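Local atomic coordinates of phosphoserine phosphatase RsbX (Bacillus subtilis, PDB entry 3W44), a protein that dephosphorylates RsbS and negatively regulates sigma-B, keeping its activity low during growth and restoring the prestress level after induction. Residues 42-47 with 153-158; 12-17 with 29-34; 22-27 with 48-53; 101-106 with 138-143; 36-41 with 95-100. All blocks are in the same frame, centred on the assembly; numbering follows the deposited sequence.

Interaction 1. Residues 42-47 with 153-158; sequences VADGLG and IHTDGL. With MN (manganese (II) ion), chain D; MN (manganese (II) ion), chain C.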
# COMPACT_ATOMS: atom_id res chain seq x y z
N VAL A 42 -2.79 -0.05 2.07
CA VAL A 42 -2.48 -1.44 2.24
C VAL A 42 -2.26 -1.65 3.74
O VAL A 42 -1.49 -0.92 4.31
CB VAL A 42 -1.20 -1.81 1.56
CG1 VAL A 42 -0.85 -3.25 1.98
CG2 VAL A 42 -1.25 -1.57 -0.01
N ALA A 43 -2.91 -2.66 4.35
CA ALA A 43 -2.78 -2.92 5.77
C ALA A 43 -2.52 -4.42 5.96
O ALA A 43 -3.00 -5.23 5.21
CB ALA A 43 -4.01 -2.50 6.51
N ASP A 44 -1.71 -4.75 6.95
CA ASP A 44 -1.35 -6.08 7.27
C ASP A 44 -1.78 -6.29 8.73
O ASP A 44 -1.07 -5.86 9.63
CB ASP A 44 0.15 -6.15 7.16
CG ASP A 44 0.71 -7.48 7.57
OD1 ASP A 44 -0.05 -8.25 8.12
OD2 ASP A 44 1.90 -7.77 7.33
N GLY A 45 -2.89 -6.96 8.98
CA GLY A 45 -3.30 -7.24 10.39
C GLY A 45 -2.25 -8.12 11.06
O GLY A 45 -1.71 -8.99 10.39
N LEU A 46 -1.94 -7.88 12.33
CA LEU A 46 -0.99 -8.67 13.10
C LEU A 46 -1.33 -10.15 13.02
O LEU A 46 -2.48 -10.48 13.23
CB LEU A 46 -0.90 -8.20 14.57
CG LEU A 46 0.37 -7.35 14.73
CD1 LEU A 46 0.26 -6.08 13.88
CD2 LEU A 46 0.81 -7.00 16.19
N GLY A 47 -0.36 -11.00 12.69
CA GLY A 47 -0.59 -12.42 12.59
C GLY A 47 -1.29 -12.68 11.28
O GLY A 47 -1.07 -11.97 10.27
N ILE A 153 3.51 -0.37 -3.18
CA ILE A 153 3.27 -0.50 -1.76
C ILE A 153 3.04 -1.97 -1.47
O ILE A 153 2.21 -2.60 -2.13
CB ILE A 153 2.03 0.32 -1.33
CG1 ILE A 153 2.13 1.79 -1.81
CG2 ILE A 153 1.94 0.32 0.14
CD1 ILE A 153 0.96 2.56 -1.40
N HIS A 154 3.76 -2.56 -0.52
CA HIS A 154 3.58 -4.01 -0.28
C HIS A 154 3.74 -4.37 1.15
O HIS A 154 4.58 -3.79 1.82
CB HIS A 154 4.56 -4.88 -1.10
CG HIS A 154 5.99 -4.68 -0.71
ND1 HIS A 154 6.62 -5.43 0.28
CD2 HIS A 154 6.91 -3.79 -1.14
CE1 HIS A 154 7.86 -5.02 0.42
NE2 HIS A 154 8.07 -4.04 -0.43
N THR A 155 2.97 -5.35 1.62
CA THR A 155 3.17 -5.92 2.91
C THR A 155 4.46 -6.77 2.99
O THR A 155 5.15 -7.02 1.97
CB THR A 155 1.97 -6.76 3.32
OG1 THR A 155 1.80 -7.78 2.37
CG2 THR A 155 0.70 -5.98 3.36
N ASP A 156 4.83 -7.19 4.20
CA ASP A 156 6.11 -7.82 4.44
C ASP A 156 6.12 -9.24 3.92
O ASP A 156 7.14 -9.89 3.91
CB ASP A 156 6.48 -7.80 5.92
CG ASP A 156 5.42 -8.46 6.81
OD1 ASP A 156 4.51 -9.16 6.32
OD2 ASP A 156 5.48 -8.25 8.05
N GLY A 157 4.98 -9.74 3.48
CA GLY A 157 4.97 -11.03 2.77
C GLY A 157 5.72 -11.09 1.44
O GLY A 157 6.02 -12.19 0.93
N LEU A 158 5.98 -9.95 0.86
CA LEU A 158 6.66 -9.90 -0.42
C LEU A 158 8.08 -9.59 -0.05
O LEU A 158 8.36 -8.50 0.48
CB LEU A 158 6.11 -8.75 -1.29
CG LEU A 158 6.80 -8.54 -2.64
CD1 LEU A 158 6.48 -9.72 -3.60
CD2 LEU A 158 6.38 -7.19 -3.28
MN MN D . -0.40 -10.15 9.15
MN MN C . 2.66 -9.98 6.99
O HOH W 1 3.53 -5.80 6.18
O HOH W 2 1.32 -9.54 10.56
O HOH W 3 3.56 -9.74 9.15
O HOH W 4 1.16 -11.13 8.27
O HOH W 5 1.14 -9.88 5.28
O HOH W 6 -1.71 -10.38 7.32
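Asp44 and Asp156 meet at one manganese ion, their side chains crossing at about a right angle with the carboxylate planes 86° apart. OD2 of Asp44 and OD1 of Asp156 lie 3.1 Å from each other, a spacing that two acceptors tolerate because both bind the same metal; Asp156 OD1 is 2.1 Å from that manganese. The other oxygen of Asp44, OD1, binds the second manganese at 2.2 Å, together with the carbonyl oxygens of Gly45 and Gly47. One carboxylate therefore bridges two metals, and water 4 is a second bridge, bound to both ions. This two-metal centre with a bridging aspartate and water is the hallmark of PPM (PP2C-type) phosphatases. A further water accepts from Asp156 N and lies 2.8 Å from Asp44 OD2, to which it can donate. Behind the metals the contact turns apolar. Val42 CG1, anti to its backbone nitrogen (chi1 172°), presses on Thr155 CG2 at a tight 3.4 Å, while Val42 CG2 lies 3.7 Å from Ile153 CG2 as those two side chains slide past each other in opposite directions. Thr155 turns its OG1 elsewhere, to hydrogen bonds with Asp27 and Thr192. Asp189 adds its OD2 at the metal shared by Asp44 and Asp156. Strand 37-45 pairs with strand 88-96 in one sheet, strand 150-154 belongs to the other, and Val42 also packs on Thr192 and Ile194 of strand 191-198.

Interaction 2. Residues 12-17 with 29-34; sequences TLVYQL and FFMKAD
Strands 12-17 and 29-33 run nearly antiparallel, their directions 161° apart, but their axes stay 9.6 Å from each other at the closest, too far for backbone pairing, so side chains alone bridge the gap. Val14 and Phe29 approach from opposite directions. Methyl CG1 of Val14 stands 3.6 Å from the ring centroid and only 3° off the ring normal, a CH-pi contact centred on one face; its near-equal distances to all six ring carbons confirm the centring. Phe29 CG lies between its own backbone nitrogen and carbonyl carbon, the rotamer in which the ring turns a face to Val14. Such spacing is that of two facing sheets, here the layers of the beta sandwich of the PPM fold: strand 10-17 belongs to one sheet and strand 27-33 is the outermost strand of the other. At the ring's edge, near its plane, Gln16 OE1 comes to 3.3 Å from Phe29 CD1, with amide and ring planes 53° apart; Gln16 NE2 makes weak hydrogen bonds to Asp27 O and Thr192 OG1. Farther along, Met31, a selenomethionine, meets Thr12 tip to tip. The selenomethionine chain bends at both chi2 and chi3, bringing Met31 CE to 3.8 Å from Thr12 CG2. Met31 CE is a looser 4.3 Å from Val14 CG2. Ile194 of strand 191-198 touches both Val14 and Met31.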
# COMPACT_ATOMS: atom_id res chain seq x y z
N THR A 12 -2.96 0.97 -12.57
CA THR A 12 -2.68 0.21 -11.37
C THR A 12 -2.78 -1.34 -11.50
O THR A 12 -3.49 -1.87 -12.34
CB THR A 12 -3.52 0.69 -10.13
OG1 THR A 12 -4.91 0.48 -10.38
CG2 THR A 12 -3.34 2.14 -9.90
N LEU A 13 -2.11 -2.06 -10.60
CA LEU A 13 -2.26 -3.48 -10.46
C LEU A 13 -2.20 -3.83 -8.99
O LEU A 13 -1.33 -3.35 -8.30
CB LEU A 13 -1.13 -4.19 -11.22
CG LEU A 13 -1.22 -5.68 -11.38
CD1 LEU A 13 -0.60 -6.11 -12.65
CD2 LEU A 13 -0.59 -6.45 -10.16
N VAL A 14 -3.12 -4.66 -8.50
CA VAL A 14 -3.15 -5.07 -7.10
C VAL A 14 -2.99 -6.58 -7.10
O VAL A 14 -3.57 -7.27 -7.92
CB VAL A 14 -4.44 -4.65 -6.40
CG1 VAL A 14 -4.50 -5.21 -5.00
CG2 VAL A 14 -4.54 -3.15 -6.33
N TYR A 15 -2.15 -7.07 -6.20
CA TYR A 15 -1.90 -8.51 -6.10
C TYR A 15 -2.17 -8.82 -4.65
O TYR A 15 -1.76 -8.08 -3.80
CB TYR A 15 -0.47 -8.90 -6.51
CG TYR A 15 -0.21 -10.34 -6.20
CD1 TYR A 15 -0.07 -10.78 -4.88
CD2 TYR A 15 -0.21 -11.30 -7.22
CE1 TYR A 15 0.08 -12.13 -4.57
CE2 TYR A 15 -0.05 -12.67 -6.92
CZ TYR A 15 0.10 -13.07 -5.60
OH TYR A 15 0.25 -14.41 -5.28
N GLN A 16 -2.93 -9.88 -4.39
CA GLN A 16 -3.22 -10.27 -3.05
C GLN A 16 -3.33 -11.78 -3.01
O GLN A 16 -4.07 -12.36 -3.77
CB GLN A 16 -4.48 -9.61 -2.55
CG GLN A 16 -4.84 -10.05 -1.17
CD GLN A 16 -5.57 -9.00 -0.43
OE1 GLN A 16 -6.63 -8.51 -0.87
NE2 GLN A 16 -5.00 -8.61 0.71
N LEU A 17 -2.53 -12.42 -2.14
CA LEU A 17 -2.71 -13.84 -1.83
C LEU A 17 -2.65 -14.12 -0.37
O LEU A 17 -1.85 -13.54 0.37
CB LEU A 17 -1.75 -14.72 -2.58
CG LEU A 17 -2.45 -16.02 -3.02
CD1 LEU A 17 -3.90 -15.89 -3.70
CD2 LEU A 17 -1.52 -16.85 -3.91
N PHE A 29 -6.54 -4.19 1.30
CA PHE A 29 -6.16 -3.03 0.53
C PHE A 29 -7.40 -2.23 0.20
O PHE A 29 -8.49 -2.77 0.13
CB PHE A 29 -5.41 -3.37 -0.76
CG PHE A 29 -6.29 -3.99 -1.76
CD1 PHE A 29 -6.55 -5.34 -1.74
CD2 PHE A 29 -6.92 -3.21 -2.72
CE1 PHE A 29 -7.42 -5.89 -2.75
CE2 PHE A 29 -7.78 -3.77 -3.64
CZ PHE A 29 -8.03 -5.08 -3.64
N PHE A 30 -7.22 -0.96 0.01
CA PHE A 30 -8.28 -0.15 -0.60
C PHE A 30 -7.70 0.60 -1.76
O PHE A 30 -6.51 0.96 -1.76
CB PHE A 30 -8.92 0.80 0.38
CG PHE A 30 -10.06 1.55 -0.20
CD1 PHE A 30 -11.29 0.94 -0.37
CD2 PHE A 30 -9.92 2.88 -0.58
CE1 PHE A 30 -12.38 1.66 -0.93
CE2 PHE A 30 -10.98 3.60 -1.14
CZ PHE A 30 -12.22 2.97 -1.33
N MSE A 31 -8.52 0.78 -2.77
CA MSE A 31 -8.08 1.44 -4.00
C MSE A 31 -9.27 2.17 -4.50
O MSE A 31 -10.30 1.56 -4.70
CB MSE A 31 -7.64 0.37 -5.02
CG MSE A 31 -7.48 0.85 -6.45
SE MSE A 31 -6.10 2.24 -6.54
CE MSE A 31 -4.55 1.10 -6.43
N LYS A 32 -9.17 3.49 -4.64
CA LYS A 32 -10.12 4.24 -5.46
C LYS A 32 -9.45 5.39 -6.21
O LYS A 32 -8.75 6.18 -5.63
CB LYS A 32 -11.26 4.81 -4.59
CG LYS A 32 -12.54 5.29 -5.39
CD LYS A 32 -13.00 6.64 -4.93
CE LYS A 32 -14.02 6.55 -3.78
NZ LYS A 32 -13.97 7.79 -2.87
N ALA A 33 -9.70 5.48 -7.50
CA ALA A 33 -9.23 6.59 -8.31
C ALA A 33 -10.39 7.13 -9.17
O ALA A 33 -11.24 6.39 -9.64
CB ALA A 33 -8.09 6.13 -9.19
N ASP A 34 -10.44 8.44 -9.35
CA ASP A 34 -11.36 9.05 -10.29
C ASP A 34 -10.49 10.00 -11.13
O ASP A 34 -9.29 9.84 -11.15
CB ASP A 34 -12.46 9.80 -9.55
CG ASP A 34 -11.92 10.60 -8.44
OD1 ASP A 34 -11.29 11.61 -8.70
OD2 ASP A 34 -12.08 10.20 -7.28

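Interaction 3. Residues 22-27 with 48-53; sequences KSICGD and SGSLAN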
# COMPACT_ATOMS: atom_id res chain seq x y z
N LYS A 22 -4.84 -20.74 4.67
CA LYS A 22 -5.73 -19.80 5.36
C LYS A 22 -6.88 -19.42 4.40
O LYS A 22 -6.65 -19.26 3.18
CB LYS A 22 -4.97 -18.56 5.87
CG LYS A 22 -4.03 -18.80 7.04
CD LYS A 22 -4.79 -19.27 8.26
CE LYS A 22 -3.95 -19.11 9.51
NZ LYS A 22 -4.87 -18.94 10.68
N SER A 23 -8.09 -19.27 4.96
CA SER A 23 -9.33 -19.06 4.16
C SER A 23 -9.75 -17.57 3.99
O SER A 23 -10.78 -17.26 3.37
CB SER A 23 -10.49 -19.86 4.81
OG SER A 23 -11.40 -20.30 3.80
N ILE A 24 -8.93 -16.68 4.54
CA ILE A 24 -9.20 -15.26 4.68
C ILE A 24 -7.80 -14.60 4.66
O ILE A 24 -6.81 -15.15 5.16
CB ILE A 24 -10.04 -14.99 6.00
CG1 ILE A 24 -10.71 -13.61 6.03
CG2 ILE A 24 -9.22 -15.30 7.27
CD1 ILE A 24 -12.02 -13.48 5.13
N CYS A 25 -7.71 -13.45 4.02
CA CYS A 25 -6.46 -12.70 4.00
C CYS A 25 -6.32 -11.83 5.26
O CYS A 25 -7.16 -10.97 5.50
CB CYS A 25 -6.39 -11.83 2.72
SG CYS A 25 -4.66 -11.42 2.36
N GLY A 26 -5.28 -12.07 6.05
CA GLY A 26 -4.87 -11.10 7.05
C GLY A 26 -4.55 -9.68 6.54
O GLY A 26 -4.71 -8.73 7.30
N ASP A 27 -4.09 -9.52 5.29
CA ASP A 27 -3.86 -8.20 4.65
C ASP A 27 -5.13 -7.59 4.10
O ASP A 27 -6.01 -8.31 3.74
CB ASP A 27 -2.90 -8.30 3.49
CG ASP A 27 -1.49 -8.77 3.91
OD1 ASP A 27 -1.24 -8.90 5.12
OD2 ASP A 27 -0.62 -9.00 3.03
N SER A 48 -2.14 -13.70 11.25
CA SER A 48 -3.04 -13.84 10.10
C SER A 48 -4.38 -14.45 10.57
O SER A 48 -4.69 -14.46 11.79
CB SER A 48 -2.37 -14.63 8.96
OG SER A 48 -1.70 -15.74 9.55
N GLY A 49 -5.17 -14.94 9.64
CA GLY A 49 -6.42 -15.46 10.02
C GLY A 49 -7.39 -14.33 10.11
O GLY A 49 -7.13 -13.17 9.66
N SER A 50 -8.55 -14.70 10.64
CA SER A 50 -9.69 -13.85 10.62
C SER A 50 -9.51 -12.68 11.52
O SER A 50 -10.00 -11.63 11.18
CB SER A 50 -10.93 -14.62 11.08
OG SER A 50 -10.63 -16.03 11.12
N LEU A 51 -8.85 -12.82 12.67
CA LEU A 51 -8.69 -11.65 13.52
C LEU A 51 -7.58 -10.72 13.01
O LEU A 51 -7.58 -9.55 13.35
CB LEU A 51 -8.48 -11.97 15.03
CG LEU A 51 -9.59 -12.54 15.92
CD1 LEU A 51 -9.19 -12.37 17.33
CD2 LEU A 51 -10.94 -11.87 15.72
N ALA A 52 -6.63 -11.23 12.24
CA ALA A 52 -5.77 -10.32 11.47
C ALA A 52 -6.61 -9.54 10.44
O ALA A 52 -6.47 -8.33 10.25
CB ALA A 52 -4.61 -11.07 10.81
N ASN A 53 -7.53 -10.24 9.80
CA ASN A 53 -8.35 -9.62 8.81
C ASN A 53 -9.34 -8.70 9.45
O ASN A 53 -9.67 -7.66 8.88
CB ASN A 53 -9.05 -10.66 7.97
CG ASN A 53 -10.10 -10.05 7.07
OD1 ASN A 53 -11.20 -9.74 7.53
ND2 ASN A 53 -9.78 -9.87 5.79
O HOH W 7 -4.30 -15.20 6.44
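Loop 22-27 passes the start of helix 50-65 most closely where the CA atoms of Gly26 and Asn53 come to 4.2 Å, and the carbonyl oxygen of Gly49, the N-cap residue, accepts from Asn53 N within the first helical turn. The one direct hydrogen bond between the segments runs from Asn53 ND2 to the carbonyl oxygen of Cys25, 2.9 Å long with an N-H...O angle of 157°. The acceptor lies in the plane of the amide, 3° out of it, and the extended first torsion of Asn53 (CG anti to its backbone nitrogen, chi1 171°) directs the amide at the loop. Ile24 crosses Asn53 at about a right angle: its CG1 rests 3.8 Å from Asn53 CG, and its other branch, CG2, reaches 3.5 Å from Ser50 N. Gly26 presents its CA 3.8 Å from Ala52 CB and 4.5 Å from Ser48 CA, a close backbone approach. A water donates to Ile24 O and accepts from Gly26 N, with a weak bond from Gly49 N as well. The loop joins strand 10-17 of one sheet to strand 27-33 of the other; Gly26 also pairs through its backbone with Gly45 of strand 37-45, and the side chain of Ala52 lies about 5 Å from a manganese ion, so the junction borders the metal site.

Interaction 4. Residues 101-106 with 138-143; sequences QFTYCS and YKTHTA
Phe102 and Ala143, and likewise Tyr104 and His141, are antiparallel hydrogen-bonded pairs, and their four backbone bonds fix the register of segments 101-106 and 138-143. Phe102 N reaches Ala143 O at 2.7 Å and Ala143 N returns to Phe102 O at 2.9 Å; Tyr104 and His141 are joined in the same reciprocal way. Beyond the second pair, a water accepts from Ser106 N and donates to Lys139 O, carrying the connection past the direct bonds.

Aromatic contacts occupy one face of the sheet. With CG of Phe102 between its backbone nitrogen and carbonyl carbon (chi1 69°), the ring lies against Ala143, whose N sits over its centre, 4.2 Å above the plane; Phe102 CZ touches Ala143 CB at 3.8 Å. Tyr104 and His141 lie side by side pointing the same way, His141 CD2 meeting the tyrosine ring at its edge, 4.0 Å from Tyr104 CD2. Phe122 meets the rings of Phe102 and His141, while Phe112 stacks on Tyr104, whose hydroxyl bonds to Ser91.

On the other face Thr103 and Thr142 run alongside each other, Thr103 CG2 3.5 Å from Thr142 OG1. At the strand start Gln101 passes obliquely by Thr142, Gln101 CD 3.5 Å from Thr142 CG2. The chemistry is thus two-sided: an aromatic layer faces the opposing sheet, and the other face, with threonines and Cys105, turns toward helix 71-81, where Thr140 OG1 bonds to Glu72.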
# COMPACT_ATOMS: atom_id res chain seq x y z
N GLN A 101 0.96 15.62 -7.21
CA GLN A 101 1.46 15.63 -5.84
C GLN A 101 0.89 14.46 -5.04
O GLN A 101 -0.21 14.00 -5.32
CB GLN A 101 1.12 16.96 -5.16
CG GLN A 101 1.91 17.20 -3.88
CD GLN A 101 1.45 18.43 -3.12
OE1 GLN A 101 0.28 18.57 -2.77
NE2 GLN A 101 2.40 19.34 -2.84
N PHE A 102 1.64 13.96 -4.07
CA PHE A 102 1.16 12.87 -3.21
C PHE A 102 1.44 13.15 -1.79
O PHE A 102 2.43 13.83 -1.47
CB PHE A 102 1.74 11.50 -3.58
CG PHE A 102 3.21 11.33 -3.30
CD1 PHE A 102 3.66 10.93 -2.06
CD2 PHE A 102 4.14 11.52 -4.31
CE1 PHE A 102 5.05 10.78 -1.81
CE2 PHE A 102 5.51 11.35 -4.07
CZ PHE A 102 5.96 10.96 -2.82
N THR A 103 0.55 12.66 -0.93
CA THR A 103 0.81 12.65 0.48
C THR A 103 0.87 11.16 0.97
O THR A 103 0.15 10.30 0.46
CB THR A 103 -0.20 13.47 1.21
OG1 THR A 103 -1.48 13.04 0.81
CG2 THR A 103 -0.06 14.97 0.87
N TYR A 104 1.78 10.85 1.89
CA TYR A 104 1.97 9.47 2.27
C TYR A 104 2.11 9.37 3.80
O TYR A 104 2.85 10.14 4.39
CB TYR A 104 3.21 8.91 1.59
CG TYR A 104 3.51 7.48 1.97
CD1 TYR A 104 2.80 6.42 1.42
CD2 TYR A 104 4.54 7.19 2.90
CE1 TYR A 104 3.09 5.10 1.76
CE2 TYR A 104 4.81 5.88 3.26
CZ TYR A 104 4.09 4.84 2.68
OH TYR A 104 4.40 3.53 3.04
N CYS A 105 1.37 8.44 4.41
CA CYS A 105 1.49 8.27 5.84
C CYS A 105 1.53 6.80 6.15
O CYS A 105 0.67 6.02 5.67
CB CYS A 105 0.27 8.89 6.54
SG CYS A 105 0.58 9.27 8.26
N SER A 106 2.49 6.38 6.97
CA SER A 106 2.59 4.95 7.24
C SER A 106 3.02 4.63 8.67
O SER A 106 3.72 5.42 9.29
CB SER A 106 3.54 4.31 6.24
OG SER A 106 4.25 3.28 6.87
N TYR A 138 2.63 10.30 13.93
CA TYR A 138 2.46 10.06 12.49
C TYR A 138 3.30 11.05 11.74
O TYR A 138 3.44 12.17 12.17
CB TYR A 138 1.01 10.25 12.05
CG TYR A 138 0.04 9.58 12.95
CD1 TYR A 138 -0.03 8.20 12.99
CD2 TYR A 138 -0.79 10.31 13.78
CE1 TYR A 138 -0.92 7.56 13.80
CE2 TYR A 138 -1.66 9.67 14.64
CZ TYR A 138 -1.70 8.28 14.63
OH TYR A 138 -2.50 7.57 15.47
N LYS A 139 3.79 10.67 10.58
CA LYS A 139 4.59 11.53 9.76
C LYS A 139 3.98 11.48 8.36
O LYS A 139 3.73 10.39 7.83
CB LYS A 139 6.01 10.97 9.76
CG LYS A 139 7.10 12.05 9.73
CD LYS A 139 7.76 12.17 8.34
CE LYS A 139 8.27 13.59 8.03
NZ LYS A 139 9.35 14.05 8.97
N THR A 140 3.74 12.65 7.76
CA THR A 140 3.32 12.76 6.37
C THR A 140 4.48 13.19 5.48
O THR A 140 5.17 14.14 5.77
CB THR A 140 2.18 13.76 6.22
OG1 THR A 140 1.15 13.41 7.14
CG2 THR A 140 1.57 13.72 4.81
N HIS A 141 4.73 12.43 4.41
CA HIS A 141 5.57 12.89 3.31
C HIS A 141 4.66 13.46 2.24
O HIS A 141 3.62 12.89 1.95
CB HIS A 141 6.37 11.72 2.81
CG HIS A 141 7.10 11.00 3.90
ND1 HIS A 141 8.36 11.39 4.34
CD2 HIS A 141 6.74 9.95 4.68
CE1 HIS A 141 8.75 10.58 5.31
NE2 HIS A 141 7.79 9.70 5.53
N THR A 142 4.97 14.64 1.76
CA THR A 142 4.27 15.22 0.64
C THR A 142 5.28 15.45 -0.44
O THR A 142 6.36 15.95 -0.18
CB THR A 142 3.69 16.59 0.95
OG1 THR A 142 2.81 16.51 2.07
CG2 THR A 142 2.86 17.06 -0.22
N ALA A 143 4.98 15.10 -1.66
CA ALA A 143 5.90 15.42 -2.72
C ALA A 143 5.27 15.40 -4.08
O ALA A 143 4.23 14.78 -4.31
CB ALA A 143 7.17 14.55 -2.66
O HOH W 8 4.98 7.75 7.50

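Interaction 5. Residues 36-41 with 95-100; sequences KELICA and INFEQR
Phe97 folds its side chain back over the start of strand 37-45, and its atoms pass Lys36, Glu37 and Leu38 in turn. CB lies 3.4 Å from Lys36 O, the same oxygen that accepts the hydrogen bond from Phe97 N. Chi1 of -66° keeps CG beside the backbone nitrogen and thus next to that carbonyl. Along one side of the ring CD2 comes to 3.5 Å from Glu37 N, and CE2 lies near the Glu37 carbonyl; at the far end CZ closes on Leu38 CB, also at 3.5 Å. The ring thereby follows three successive residues, Lys36 to Leu38, at the entry to the strand, and its stacking on His9 extends the cluster. Leu38 in turn lies side by side with Ile95, its CD2 3.7 Å from Ile95 CG1. These two form an antiparallel hydrogen-bonded pair: Leu38 N bonds to Ile95 O, and Ile95 N to Leu38 O at 2.9 Å with an N-H...O angle of 168°. On the other face Glu37 and Asn96 are a non-hydrogen-bonded pair whose side chains share a water, which donates to Glu37 OE1 and accepts from Asn96 ND2. Asn96 OD1 takes Gln99 N at 2.7 Å, in the carbonyl plane, an Asx motif in the turn between strands 88-96 and 101-107. Apolar groups thus fill the face toward Ile10 of the opposite sheet, while polar ends and water take the other.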
# COMPACT_ATOMS: atom_id res chain seq x y z
N LYS A 36 -9.72 13.14 -10.69
CA LYS A 36 -8.94 14.12 -9.92
C LYS A 36 -7.88 13.58 -8.96
O LYS A 36 -6.80 14.17 -8.78
CB LYS A 36 -9.90 15.06 -9.20
CG LYS A 36 -10.58 16.02 -10.25
CD LYS A 36 -11.80 16.79 -9.72
CE LYS A 36 -11.40 18.18 -9.21
NZ LYS A 36 -12.61 18.84 -8.62
N GLU A 37 -8.16 12.43 -8.36
CA GLU A 37 -7.37 11.96 -7.24
C GLU A 37 -7.46 10.47 -7.12
O GLU A 37 -8.38 9.83 -7.64
CB GLU A 37 -7.80 12.66 -5.95
CG GLU A 37 -9.02 12.07 -5.30
CD GLU A 37 -9.66 12.98 -4.24
OE1 GLU A 37 -9.01 13.93 -3.78
OE2 GLU A 37 -10.83 12.75 -3.85
N LEU A 38 -6.45 9.91 -6.48
CA LEU A 38 -6.45 8.52 -6.14
C LEU A 38 -6.29 8.44 -4.63
O LEU A 38 -5.52 9.20 -4.05
CB LEU A 38 -5.28 7.83 -6.82
CG LEU A 38 -5.01 6.39 -6.39
CD1 LEU A 38 -4.74 5.59 -7.63
CD2 LEU A 38 -3.92 6.34 -5.41
N ILE A 39 -6.98 7.51 -4.01
CA ILE A 39 -6.63 7.05 -2.67
C ILE A 39 -6.37 5.54 -2.69
O ILE A 39 -7.12 4.79 -3.35
CB ILE A 39 -7.68 7.43 -1.62
CG1 ILE A 39 -7.23 6.95 -0.24
CG2 ILE A 39 -9.07 6.83 -1.93
CD1 ILE A 39 -7.43 7.97 0.90
N CYS A 40 -5.28 5.10 -2.04
CA CYS A 40 -5.13 3.69 -1.72
C CYS A 40 -4.48 3.39 -0.35
O CYS A 40 -3.80 4.21 0.23
CB CYS A 40 -4.43 2.92 -2.86
SG CYS A 40 -2.74 3.41 -3.13
N ALA A 41 -4.71 2.20 0.17
CA ALA A 41 -4.16 1.85 1.45
C ALA A 41 -3.86 0.35 1.43
O ALA A 41 -4.60 -0.44 0.84
CB ALA A 41 -5.15 2.18 2.54
N ILE A 95 -3.07 10.70 -4.02
CA ILE A 95 -2.43 11.35 -5.15
C ILE A 95 -3.41 12.32 -5.74
O ILE A 95 -4.59 12.03 -5.88
CB ILE A 95 -1.98 10.36 -6.24
CG1 ILE A 95 -1.43 9.07 -5.61
CG2 ILE A 95 -0.95 11.06 -7.11
CD1 ILE A 95 -0.41 8.35 -6.37
N ASN A 96 -2.91 13.52 -5.99
CA ASN A 96 -3.71 14.58 -6.64
C ASN A 96 -3.15 14.71 -8.03
O ASN A 96 -2.05 15.19 -8.22
CB ASN A 96 -3.62 15.90 -5.90
CG ASN A 96 -4.43 16.97 -6.57
OD1 ASN A 96 -4.06 17.46 -7.61
ND2 ASN A 96 -5.56 17.34 -5.98
N PHE A 97 -3.92 14.24 -8.99
CA PHE A 97 -3.49 14.16 -10.35
C PHE A 97 -3.22 15.54 -10.96
O PHE A 97 -2.25 15.70 -11.71
CB PHE A 97 -4.53 13.37 -11.13
CG PHE A 97 -4.64 11.94 -10.70
CD1 PHE A 97 -3.48 11.23 -10.34
CD2 PHE A 97 -5.85 11.30 -10.69
CE1 PHE A 97 -3.56 9.93 -9.98
CE2 PHE A 97 -5.94 9.97 -10.33
CZ PHE A 97 -4.79 9.29 -9.95
N GLU A 98 -4.07 16.51 -10.58
CA GLU A 98 -4.04 17.87 -11.09
C GLU A 98 -2.78 18.63 -10.64
O GLU A 98 -2.24 19.42 -11.37
CB GLU A 98 -5.33 18.56 -10.61
CG GLU A 98 -6.00 19.46 -11.61
CD GLU A 98 -5.86 20.95 -11.24
OE1 GLU A 98 -4.75 21.41 -10.88
OE2 GLU A 98 -6.88 21.68 -11.33
N GLN A 99 -2.28 18.36 -9.44
CA GLN A 99 -1.01 18.93 -8.98
C GLN A 99 0.21 18.04 -9.14
O GLN A 99 1.31 18.44 -8.79
CB GLN A 99 -1.13 19.28 -7.53
CG GLN A 99 -2.20 20.27 -7.25
CD GLN A 99 -2.67 20.13 -5.83
OE1 GLN A 99 -3.80 19.67 -5.58
NE2 GLN A 99 -1.79 20.46 -4.87
N ARG A 100 0.05 16.86 -9.71
CA ARG A 100 1.07 15.80 -9.64
C ARG A 100 1.74 15.71 -8.28
O ARG A 100 2.95 15.69 -8.21
CB ARG A 100 2.11 15.90 -10.75
CG ARG A 100 1.54 16.28 -12.07
CD ARG A 100 2.08 15.43 -13.19
NE ARG A 100 1.42 15.83 -14.44
CZ ARG A 100 0.18 15.48 -14.78
NH1 ARG A 100 -0.56 14.69 -13.98
NH2 ARG A 100 -0.34 15.90 -15.93
O HOH W 9 -6.89 15.69 -4.03

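In the fold
Interactions 1 and 2 are the buried contacts that span the two sheets: interaction 2 does so with apolar and aromatic side chains, interaction 1 with a small apolar patch that gives way to carboxylates and manganese. Interactions 4 and 5, partly buried, work within a single sheet and rely on backbone hydrogen bonds; they adjoin where Asn96 N meets Gln101 O. Strand 37-45 serves both interaction 5 and interaction 1, at opposite ends, and pairs with strand 27-33 of interaction 2. Interaction 3, its centre about 17 Å from the chain centre, is loop against helix start, yet it touches interaction 1 through the Asp27-Thr155 and Gly26-Gly45 hydrogen bonds.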